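Local coordinates for putative sugar binding protein (Geobacillus stearothermophilus, PDB 6GT9), which binds galactose and, as a glucose-galactose binding protein of a three-component sensing system, probably takes part in galactan sensing, at residues K203-T206 / I207-H211; I253-Q257 / K258-A262; G95-E98 / A99-P103. All blocks are in the same frame, centred on the assembly; numbering follows the deposited sequence.

Contact 1: K203-T206 / I207-H211; sequences KAYT and ILKKH
Thr206 and Lys209 meet three residues apart on the outer side of helix 197-210, near its C-terminal end, and their side chains cross at a slant. The lysine chain sweeps back over the threonine: its CG rests 3.2 Å from Thr206 O, and at the far end NZ stops 3.3 Å from the methyl CG2 of Thr206. This return path starts at the first torsion, where CG of Lys209 is set between the backbone N and the carbonyl carbon (chi1 70°), which folds the chain toward the preceding turn. The ammonium also reaches the edge of the Tyr205 ring, with Lys209 NZ 3.6 Å from CE2 and close to the ring plane, so it does not sit over the pi face.

Thr206 turns its hydroxyl back toward the preceding turn. OG1 donates to Lys203 O at 3.0 Å, and the same oxygen takes the helical bond from Ile207 N at 2.9 Å, so one carbonyl is gripped by two donors. Ile207 adds a carbon contact, CG1 lying 3.1 Å from Lys203 O, while its side chain packs inward on Glu191, Ala157 and Val214 and thereby ties the helix to strands 185-192 and 154-160. A valine here lacks the hydroxyl, and would probably leave Lys203 O with the Ile207 amide as its one donor among those described and the turn without its side-chain bond.

The contact therefore has two chemistries. Toward the sheet, apolar side chains anchor the helix; on the outer side, a lysine chain slants across a threonine, its ammonium beside a tyrosine edge, contacts of an alkyl chain and its ammonium with carbon, none of them a hydrogen bond, so Lys209 is probably held more loosely than the hydroxyl of Thr206.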
ATOM      1  N   LYS A 203      15.152   6.982   9.321  1.00 28.50           N
ATOM      2  CA  LYS A 203      15.604   5.596   9.373  1.00 28.35           C
ATOM      3  C   LYS A 203      16.737   5.342   8.383  1.00 28.14           C
ATOM      4  O   LYS A 203      17.700   4.642   8.706  1.00 25.71           O
ATOM      5  CB  LYS A 203      14.429   4.654   9.111  1.00 33.11           C
ATOM      6  CG  LYS A 203      13.380   4.661  10.225  1.00 28.89           C
ATOM      7  CD  LYS A 203      14.025   4.330  11.570  1.00 34.42           C
ATOM      8  CE  LYS A 203      12.982   4.053  12.637  1.00 36.40           C
ATOM      9  NZ  LYS A 203      11.989   5.138  12.661  1.00 38.33           N
ATOM     10  N   ALA A 204      16.642   5.904   7.174  1.00 25.03           N
ATOM     11  CA  ALA A 204      17.709   5.715   6.194  1.00 23.23           C
ATOM     12  C   ALA A 204      19.032   6.229   6.731  1.00 25.63           C
ATOM     13  O   ALA A 204      20.067   5.569   6.583  1.00 25.14           O
ATOM     14  CB  ALA A 204      17.372   6.430   4.889  1.00 22.96           C
ATOM     15  N   TYR A 205      19.010   7.404   7.360  1.00 26.42           N
ATOM     16  CA  TYR A 205      20.231   8.004   7.891  1.00 27.54           C
ATOM     17  C   TYR A 205      20.853   7.126   8.974  1.00 29.10           C
ATOM     18  O   TYR A 205      22.044   6.804   8.915  1.00 34.57           O
ATOM     19  CB  TYR A 205      19.920   9.406   8.412  1.00 31.37           C
ATOM     20  CG  TYR A 205      21.090  10.116   9.050  1.00 37.78           C
ATOM     21  CD1 TYR A 205      21.989  10.844   8.281  1.00 40.41           C
ATOM     22  CD2 TYR A 205      21.287  10.065  10.425  1.00 39.79           C
ATOM     23  CE1 TYR A 205      23.057  11.495   8.867  1.00 45.91           C
ATOM     24  CE2 TYR A 205      22.351  10.711  11.019  1.00 39.23           C
ATOM     25  CZ  TYR A 205      23.232  11.422  10.236  1.00 44.15           C
ATOM     26  OH  TYR A 205      24.297  12.064  10.825  1.00 56.19           O
ATOM     27  N   THR A 206      20.054   6.702   9.957  1.00 30.79           N
ATOM     28  CA  THR A 206      20.591   5.849  11.016  1.00 29.98           C
ATOM     29  C   THR A 206      21.060   4.499  10.480  1.00 31.04           C
ATOM     30  O   THR A 206      22.023   3.931  11.005  1.00 29.57           O
ATOM     31  CB  THR A 206      19.552   5.657  12.125  1.00 34.67           C
ATOM     32  OG1 THR A 206      18.401   4.988  11.601  1.00 41.91           O
ATOM     33  CG2 THR A 206      19.115   6.995  12.683  1.00 31.79           C
ATOM     34  N   ILE A 207      20.400   3.967   9.444  1.00 31.00           N
ATOM     35  CA  ILE A 207      20.873   2.726   8.827  1.00 29.02           C
ATOM     36  C   ILE A 207      22.266   2.922   8.246  1.00 29.52           C
ATOM     37  O   ILE A 207      23.157   2.080   8.424  1.00 26.94           O
ATOM     38  CB  ILE A 207      19.886   2.236   7.747  1.00 26.85           C
ATOM     39  CG1 ILE A 207      18.612   1.671   8.362  1.00 26.16           C
ATOM     40  CG2 ILE A 207      20.541   1.167   6.873  1.00 27.20           C
ATOM     41  CD1 ILE A 207      17.571   1.263   7.329  1.00 23.72           C
ATOM     42  N   LEU A 208      22.477   4.037   7.541  1.00 25.32           N
ATOM     43  CA  LEU A 208      23.773   4.266   6.919  1.00 28.84           C
ATOM     44  C   LEU A 208      24.868   4.492   7.957  1.00 33.25           C
ATOM     45  O   LEU A 208      26.025   4.132   7.712  1.00 30.08           O
ATOM     46  CB  LEU A 208      23.685   5.440   5.943  1.00 28.11           C
ATOM     47  CG  LEU A 208      22.697   5.140   4.801  1.00 27.98           C
ATOM     48  CD1 LEU A 208      22.473   6.342   3.883  1.00 23.24           C
ATOM     49  CD2 LEU A 208      23.165   3.930   4.009  1.00 29.54           C
ATOM     50  N   LYS A 209      24.539   5.044   9.128  1.00 29.94           N
ATOM     51  CA  LYS A 209      25.604   5.249  10.110  1.00 35.42           C
ATOM     52  C   LYS A 209      25.950   3.949  10.839  1.00 36.17           C
ATOM     53  O   LYS A 209      27.128   3.686  11.100  1.00 33.91           O
ATOM     54  CB  LYS A 209      25.243   6.379  11.087  1.00 38.08           C
ATOM     55  CG  LYS A 209      24.123   6.127  12.097  1.00 42.34           C
ATOM     56  CD  LYS A 209      23.901   7.393  12.973  1.00 43.80           C
ATOM     57  CE  LYS A 209      22.651   7.296  13.862  1.00 44.03           C
ATOM     58  NZ  LYS A 209      21.778   8.523  13.830  1.00 45.84           N
ATOM     59  N   LYS A 210      24.957   3.103  11.130  1.00 36.50           N
ATOM     60  CA  LYS A 210      25.242   1.804  11.738  1.00 38.75           C
ATOM     61  C   LYS A 210      25.753   0.777  10.732  1.00 37.01           C
ATOM     62  O   LYS A 210      26.479  -0.148  11.116  1.00 36.50           O
ATOM     63  CB  LYS A 210      24.000   1.248  12.431  1.00 35.61           C
ATOM     64  CG  LYS A 210      23.740   1.834  13.811  1.00 45.80           C
ATOM     65  CD  LYS A 210      22.716   0.996  14.570  1.00 50.96           C
ATOM     66  CE  LYS A 210      23.152  -0.464  14.656  1.00 54.86           C
ATOM     67  NZ  LYS A 210      22.166  -1.299  15.401  1.00 57.96           N
ATOM     68  N   HIS A 211      25.371   0.899   9.462  1.00 34.29           N
ATOM     69  CA  HIS A 211      25.735  -0.060   8.419  1.00 31.82           C
ATOM     70  C   HIS A 211      26.284   0.711   7.232  1.00 32.94           C
ATOM     71  O   HIS A 211      25.590   0.884   6.223  1.00 29.81           O
ATOM     72  CB  HIS A 211      24.539  -0.902   7.974  1.00 30.86           C
ATOM     73  CG  HIS A 211      23.802  -1.561   9.093  1.00 32.83           C
ATOM     74  ND1 HIS A 211      24.107  -2.829   9.537  1.00 33.25           N
ATOM     75  CD2 HIS A 211      22.749  -1.142   9.838  1.00 36.34           C
ATOM     76  CE1 HIS A 211      23.284  -3.159  10.516  1.00 34.71           C
ATOM     77  NE2 HIS A 211      22.449  -2.153  10.718  1.00 37.10           N
TER

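Contact 2: I253-Q257 / K258-A262; sequences IRYLQ and KGTIA
Lys258 lays its CG over one face of the Arg254 guanidinium, 3.2 Å above the plane and displaced toward the rim, while Gln257 CB sits at the edge in the same plane. The Tyr255 ring meets Thr260 CB and Ile261 CD1 obliquely. All this packs round a Schellman motif that ends helix 250-258 and turns the chain into strand 263-266. Gly259 takes a positive phi of 88°, where a side chain would jam against the preceding carbonyl. Two weak bonds close the turn, from Gly259 N to Leu256 O and from Ile261 N to Tyr255 O.

On the buried side of the turn, Ile261 CD1 presses on Tyr255 CB at 3.6 Å and its CG2 branch on Leu256 CD1 at 3.9 Å, a small apolar cluster at the helix end. The positive end of Lys258 bends off at chi3 and chi4 to a salt bridge with Glu233 of helix 224-235, whose carboxylate also hydrogen-bonds the Thr260 hydroxyl; this probably helps to keep the ammonium away from the like-charged guanidinium, Lys258 NZ lying 5.7 Å from Arg254 NH2. A water donates to Leu256 O at 3.0 Å and to Ile261 O at 2.6 Å.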
ATOM      1  N   ILE A 253       8.571   9.567  -9.313  1.00 28.88           N
ATOM      2  CA  ILE A 253       8.861   9.637 -10.745  1.00 34.14           C
ATOM      3  C   ILE A 253      10.008  10.605 -11.013  1.00 35.86           C
ATOM      4  O   ILE A 253      10.900  10.329 -11.830  1.00 34.83           O
ATOM      5  CB  ILE A 253       7.600  10.028 -11.538  1.00 32.95           C
ATOM      6  CG1 ILE A 253       6.502   8.973 -11.369  1.00 34.58           C
ATOM      7  CG2 ILE A 253       7.934  10.245 -13.009  1.00 34.63           C
ATOM      8  CD1 ILE A 253       6.936   7.574 -11.702  1.00 34.22           C
ATOM      9  N   ARG A 254      10.002  11.752 -10.328  1.00 33.05           N
ATOM     10  CA  ARG A 254      11.082  12.723 -10.481  1.00 39.95           C
ATOM     11  C   ARG A 254      12.436  12.105 -10.142  1.00 35.58           C
ATOM     12  O   ARG A 254      13.397  12.216 -10.915  1.00 35.74           O
ATOM     13  CB  ARG A 254      10.806  13.939  -9.595  1.00 34.30           C
ATOM     14  CG  ARG A 254      11.863  15.012  -9.715  1.00 41.87           C
ATOM     15  CD  ARG A 254      12.064  15.392 -11.177  1.00 46.86           C
ATOM     16  NE  ARG A 254      13.160  16.341 -11.345  1.00 51.48           N
ATOM     17  CZ  ARG A 254      14.174  16.177 -12.191  1.00 46.44           C
ATOM     18  NH1 ARG A 254      14.234  15.098 -12.967  1.00 46.56           N
ATOM     19  NH2 ARG A 254      15.122  17.101 -12.264  1.00 47.39           N
ATOM     20  N   TYR A 255      12.525  11.437  -8.990  1.00 35.22           N
ATOM     21  CA  TYR A 255      13.774  10.796  -8.584  1.00 32.15           C
ATOM     22  C   TYR A 255      14.190   9.698  -9.562  1.00 34.96           C
ATOM     23  O   TYR A 255      15.385   9.505  -9.826  1.00 33.07           O
ATOM     24  CB  TYR A 255      13.619  10.219  -7.181  1.00 29.64           C
ATOM     25  CG  TYR A 255      13.850  11.187  -6.042  1.00 34.43           C
ATOM     26  CD1 TYR A 255      15.018  11.938  -5.961  1.00 36.06           C
ATOM     27  CD2 TYR A 255      12.906  11.327  -5.023  1.00 32.78           C
ATOM     28  CE1 TYR A 255      15.239  12.812  -4.903  1.00 34.38           C
ATOM     29  CE2 TYR A 255      13.116  12.193  -3.967  1.00 32.55           C
ATOM     30  CZ  TYR A 255      14.283  12.932  -3.910  1.00 36.34           C
ATOM     31  OH  TYR A 255      14.488  13.792  -2.858  1.00 36.56           O
ATOM     32  N   LEU A 256      13.214   8.945 -10.078  1.00 29.72           N
ATOM     33  CA  LEU A 256      13.485   7.957 -11.114  1.00 32.52           C
ATOM     34  C   LEU A 256      14.057   8.620 -12.358  1.00 36.60           C
ATOM     35  O   LEU A 256      14.999   8.103 -12.975  1.00 35.15           O
ATOM     36  CB  LEU A 256      12.192   7.213 -11.441  1.00 26.16           C
ATOM     37  CG  LEU A 256      12.135   5.828 -12.058  1.00 32.23           C
ATOM     38  CD1 LEU A 256      12.924   4.825 -11.244  1.00 30.81           C
ATOM     39  CD2 LEU A 256      10.671   5.427 -12.122  1.00 30.81           C
ATOM     40  N   GLN A 257      13.502   9.773 -12.740  1.00 35.17           N
ATOM     41  CA  GLN A 257      14.037  10.503 -13.882  1.00 40.69           C
ATOM     42  C   GLN A 257      15.450  11.002 -13.601  1.00 38.68           C
ATOM     43  O   GLN A 257      16.313  10.971 -14.487  1.00 38.24           O
ATOM     44  CB  GLN A 257      13.105  11.663 -14.238  1.00 41.72           C
ATOM     45  CG  GLN A 257      13.545  12.495 -15.437  1.00 47.98           C
ATOM     46  CD  GLN A 257      13.433  11.755 -16.765  1.00 50.67           C
ATOM     47  OE1 GLN A 257      14.274  11.926 -17.650  1.00 60.27           O
ATOM     48  NE2 GLN A 257      12.390  10.939 -16.912  1.00 50.67           N
ATOM     49  N   LYS A 258      15.708  11.452 -12.371  1.00 39.26           N
ATOM     50  CA  LYS A 258      17.031  11.921 -11.981  1.00 37.84           C
ATOM     51  C   LYS A 258      18.040  10.795 -11.837  1.00 38.15           C
ATOM     52  O   LYS A 258      19.243  11.076 -11.759  1.00 35.35           O
ATOM     53  CB  LYS A 258      16.959  12.687 -10.663  1.00 35.50           C
ATOM     54  CG  LYS A 258      16.564  14.146 -10.807  1.00 43.73           C
ATOM     55  CD  LYS A 258      16.088  14.741  -9.483  1.00 41.34           C
ATOM     56  CE  LYS A 258      17.201  15.422  -8.699  1.00 44.15           C
ATOM     57  NZ  LYS A 258      18.319  14.494  -8.367  1.00 49.60           N
ATOM     58  N   GLY A 259      17.591   9.542 -11.790  1.00 32.78           N
ATOM     59  CA  GLY A 259      18.478   8.416 -11.580  1.00 34.30           C
ATOM     60  C   GLY A 259      18.735   8.073 -10.129  1.00 34.27           C
ATOM     61  O   GLY A 259      19.361   7.042  -9.857  1.00 33.86           O
ATOM     62  N   THR A 260      18.255   8.897  -9.193  1.00 30.16           N
ATOM     63  CA  THR A 260      18.454   8.623  -7.773  1.00 27.92           C
ATOM     64  C   THR A 260      17.751   7.340  -7.352  1.00 31.53           C
ATOM     65  O   THR A 260      18.327   6.507  -6.643  1.00 27.37           O
ATOM     66  CB  THR A 260      17.948   9.799  -6.945  1.00 31.11           C
ATOM     67  OG1 THR A 260      18.493  11.018  -7.466  1.00 38.48           O
ATOM     68  CG2 THR A 260      18.348   9.627  -5.496  1.00 31.70           C
ATOM     69  N   ILE A 261      16.478   7.180  -7.754  1.00 30.15           N
ATOM     70  CA  ILE A 261      15.752   5.920  -7.616  1.00 26.41           C
ATOM     71  C   ILE A 261      15.941   5.111  -8.890  1.00 23.59           C
ATOM     72  O   ILE A 261      15.888   5.652  -9.998  1.00 28.42           O
ATOM     73  CB  ILE A 261      14.259   6.181  -7.320  1.00 21.03           C
ATOM     74  CG1 ILE A 261      14.133   6.848  -5.942  1.00 25.03           C
ATOM     75  CG2 ILE A 261      13.448   4.898  -7.395  1.00 24.76           C
ATOM     76  CD1 ILE A 261      12.705   7.163  -5.516  1.00 25.28           C
ATOM     77  N   ALA A 262      16.178   3.809  -8.739  1.00 23.97           N
ATOM     78  CA  ALA A 262      16.397   2.933  -9.886  1.00 22.54           C
ATOM     79  C   ALA A 262      15.126   2.268 -10.396  1.00 27.00           C
ATOM     80  O   ALA A 262      15.018   1.976 -11.597  1.00 22.99           O
ATOM     81  CB  ALA A 262      17.411   1.844  -9.526  1.00 24.26           C
TER
HETATM   82  O   HOH W   1      16.601   5.642 -12.550  1.00 30.96           O

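Contact 3: G95-E98 / A99-P103; sequences GLTE and AEFVP
Leu96 puts its CB over one face of the Phe101 ring, a CH-pi contact 3.8 Å from the ring centroid. The two residues stand where the loop after strand 90-93 enters helix 98-110, a beta-alpha junction of the parallel sheet in one lobe of this periplasmic-binding-protein fold.

Here the packing is tight. Besides CB, the backbone N of Leu96 lies above the same ring, toward its rim, while Thr97 OG1 meets the ring edge near its plane, 3.3 Å from Phe101 CD1. Phe101 is swung under the loop by a first torsion that leaves CG anti to the carbonyl carbon (chi1 -82°). Helix 73-85 packs on the ring as well: His76 edge-to-face, with Leu77 and Leu80 against it. Leu96 itself touches His76 and Ala165, close to the sugar-binding residues Glu38 and His167.

The solvent side is looser. Glu98 and Val102 lie side by side, Glu98 CG to Val102 CG2 being 3.8 Å, and the backbone bonds of this first turn are long and weak: Phe101 N reaches Thr97 O at 3.4 Å and Val102 N reaches Glu98 O at 3.5 Å. Pro103 follows, with no N-H to give to the turn before, and the helix is kinked there.

Thr97, on the tight side, also has its hydroxyl fixed by a carboxylate three residues on. OG1 donates to Glu100 OE1 at 2.7 Å, arriving on the anti side of that oxygen and 32° out of the carboxylate plane.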
ATOM      1  N   GLY A  95      -7.887  -4.729   5.182  1.00 23.03           N
ATOM      2  CA  GLY A  95      -7.809  -5.670   6.279  1.00 20.98           C
ATOM      3  C   GLY A  95      -6.417  -5.539   6.849  1.00 23.69           C
ATOM      4  O   GLY A  95      -5.558  -6.381   6.584  1.00 25.81           O
ATOM      5  N   LEU A  96      -6.177  -4.461   7.610  1.00 26.62           N
ATOM      6  CA  LEU A  96      -4.810  -3.993   7.843  1.00 23.96           C
ATOM      7  C   LEU A  96      -3.968  -5.028   8.583  1.00 27.39           C
ATOM      8  O   LEU A  96      -2.783  -5.213   8.269  1.00 25.66           O
ATOM      9  CB  LEU A  96      -4.839  -2.673   8.606  1.00 23.72           C
ATOM     10  CG  LEU A  96      -3.587  -1.807   8.552  1.00 24.29           C
ATOM     11  CD1 LEU A  96      -3.120  -1.632   7.102  1.00 21.58           C
ATOM     12  CD2 LEU A  96      -3.902  -0.461   9.185  1.00 27.75           C
ATOM     13  N   THR A  97      -4.548  -5.694   9.580  1.00 28.26           N
ATOM     14  CA  THR A  97      -3.905  -6.808  10.265  1.00 28.02           C
ATOM     15  C   THR A  97      -4.865  -7.982  10.287  1.00 34.21           C
ATOM     16  O   THR A  97      -6.075  -7.819  10.143  1.00 31.11           O
ATOM     17  CB  THR A  97      -3.507  -6.473  11.702  1.00 30.24           C
ATOM     18  OG1 THR A  97      -4.690  -6.164  12.463  1.00 30.06           O
ATOM     19  CG2 THR A  97      -2.547  -5.298  11.734  1.00 32.40           C
ATOM     20  N   GLU A  98      -4.318  -9.178  10.482  1.00 30.55           N
ATOM     21  CA  GLU A  98      -5.182 -10.343  10.575  1.00 33.48           C
ATOM     22  C   GLU A  98      -5.749 -10.505  11.974  1.00 35.43           C
ATOM     23  O   GLU A  98      -6.903 -10.930  12.130  1.00 35.92           O
ATOM     24  CB  GLU A  98      -4.425 -11.613  10.175  1.00 33.68           C
ATOM     25  CG  GLU A  98      -5.364 -12.807  10.047  1.00 42.61           C
ATOM     26  CD  GLU A  98      -4.658 -14.143  10.059  1.00 43.42           C
ATOM     27  OE1 GLU A  98      -4.085 -14.512   9.010  1.00 47.85           O
ATOM     28  OE2 GLU A  98      -4.698 -14.827  11.107  1.00 47.83           O
ATOM     29  N   ALA A  99      -4.961 -10.146  12.992  1.00 31.44           N
ATOM     30  CA  ALA A  99      -5.349 -10.406  14.375  1.00 32.16           C
ATOM     31  C   ALA A  99      -6.475  -9.487  14.834  1.00 32.97           C
ATOM     32  O   ALA A  99      -7.376  -9.913  15.565  1.00 32.50           O
ATOM     33  CB  ALA A  99      -4.129 -10.254  15.291  1.00 35.09           C
ATOM     34  N   GLU A 100      -6.412  -8.242  14.458  1.00 27.72           N
ATOM     35  CA  GLU A 100      -7.422  -7.336  14.872  1.00 32.21           C
ATOM     36  C   GLU A 100      -8.572  -7.103  13.908  1.00 34.70           C
ATOM     37  O   GLU A 100      -9.679  -6.892  14.357  1.00 30.63           O
ATOM     38  CB  GLU A 100      -6.807  -5.985  15.214  1.00 31.24           C
ATOM     39  CG  GLU A 100      -5.922  -6.022  16.440  1.00 31.95           C
ATOM     40  CD  GLU A 100      -4.460  -5.946  16.111  1.00 36.23           C
ATOM     41  OE1 GLU A 100      -4.044  -6.383  15.051  1.00 30.81           O
ATOM     42  OE2 GLU A 100      -3.737  -5.415  16.933  1.00 42.24           O
ATOM     43  N   PHE A 101      -8.305  -7.175  12.602  1.00 27.33           N
ATOM     44  CA  PHE A 101      -9.309  -6.805  11.609  1.00 28.66           C
ATOM     45  C   PHE A 101     -10.237  -7.941  11.205  1.00 27.49           C
ATOM     46  O   PHE A 101     -11.379  -7.667  10.818  1.00 26.73           O
ATOM     47  CB  PHE A 101      -8.640  -6.220  10.361  1.00 24.65           C
ATOM     48  CG  PHE A 101      -8.289  -4.768  10.502  1.00 26.55           C
ATOM     49  CD1 PHE A 101      -7.241  -4.380  11.316  1.00 22.15           C
ATOM     50  CD2 PHE A 101      -9.025  -3.789   9.842  1.00 24.47           C
ATOM     51  CE1 PHE A 101      -6.922  -3.028  11.472  1.00 27.16           C
ATOM     52  CE2 PHE A 101      -8.715  -2.442   9.992  1.00 23.21           C
ATOM     53  CZ  PHE A 101      -7.664  -2.063  10.816  1.00 23.68           C
ATOM     54  N   VAL A 102      -9.805  -9.204  11.276  1.00 30.74           N
ATOM     55  CA  VAL A 102     -10.699 -10.310  10.910  1.00 27.05           C
ATOM     56  C   VAL A 102     -11.931 -10.370  11.820  1.00 32.00           C
ATOM     57  O   VAL A 102     -13.054 -10.351  11.302  1.00 29.50           O
ATOM     58  CB  VAL A 102      -9.933 -11.634  10.859  1.00 29.81           C
ATOM     59  CG1 VAL A 102     -10.919 -12.795  10.790  1.00 31.34           C
ATOM     60  CG2 VAL A 102      -8.981 -11.677   9.667  1.00 29.83           C
ATOM     61  N   PRO A 103     -11.793 -10.441  13.148  1.00 31.71           N
ATOM     62  CA  PRO A 103     -13.007 -10.444  13.983  1.00 32.34           C
ATOM     63  C   PRO A 103     -13.896  -9.223  13.793  1.00 32.86           C
ATOM     64  O   PRO A 103     -15.122  -9.356  13.880  1.00 30.85           O
ATOM     65  CB  PRO A 103     -12.452 -10.527  15.414  1.00 32.04           C
ATOM     66  CG  PRO A 103     -11.017 -10.142  15.306  1.00 39.81           C
ATOM     67  CD  PRO A 103     -10.581 -10.619  13.966  1.00 36.65           C
TER

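How the contacts relate
The three contacts follow one another along the chain without touching, and they are split between the two lobes that hold the galactose. Contact 3 belongs to the lobe built on the all-parallel sheet; contacts 1 and 2 belong to the lobe of the mixed sheet, their centres about 21 Å apart and both packed against helix 224-235. Contact 3 lies nearest the sugar, with the Leu96 side chain about 6 Å from it, against about 13 Å for Ile261 and 14 Å for Lys203. Contacts 2 and 3 flank the centre of the chain on opposite sides, about 35 Å between centres, and the centres of contacts 1 and 3 are about 32 Å apart.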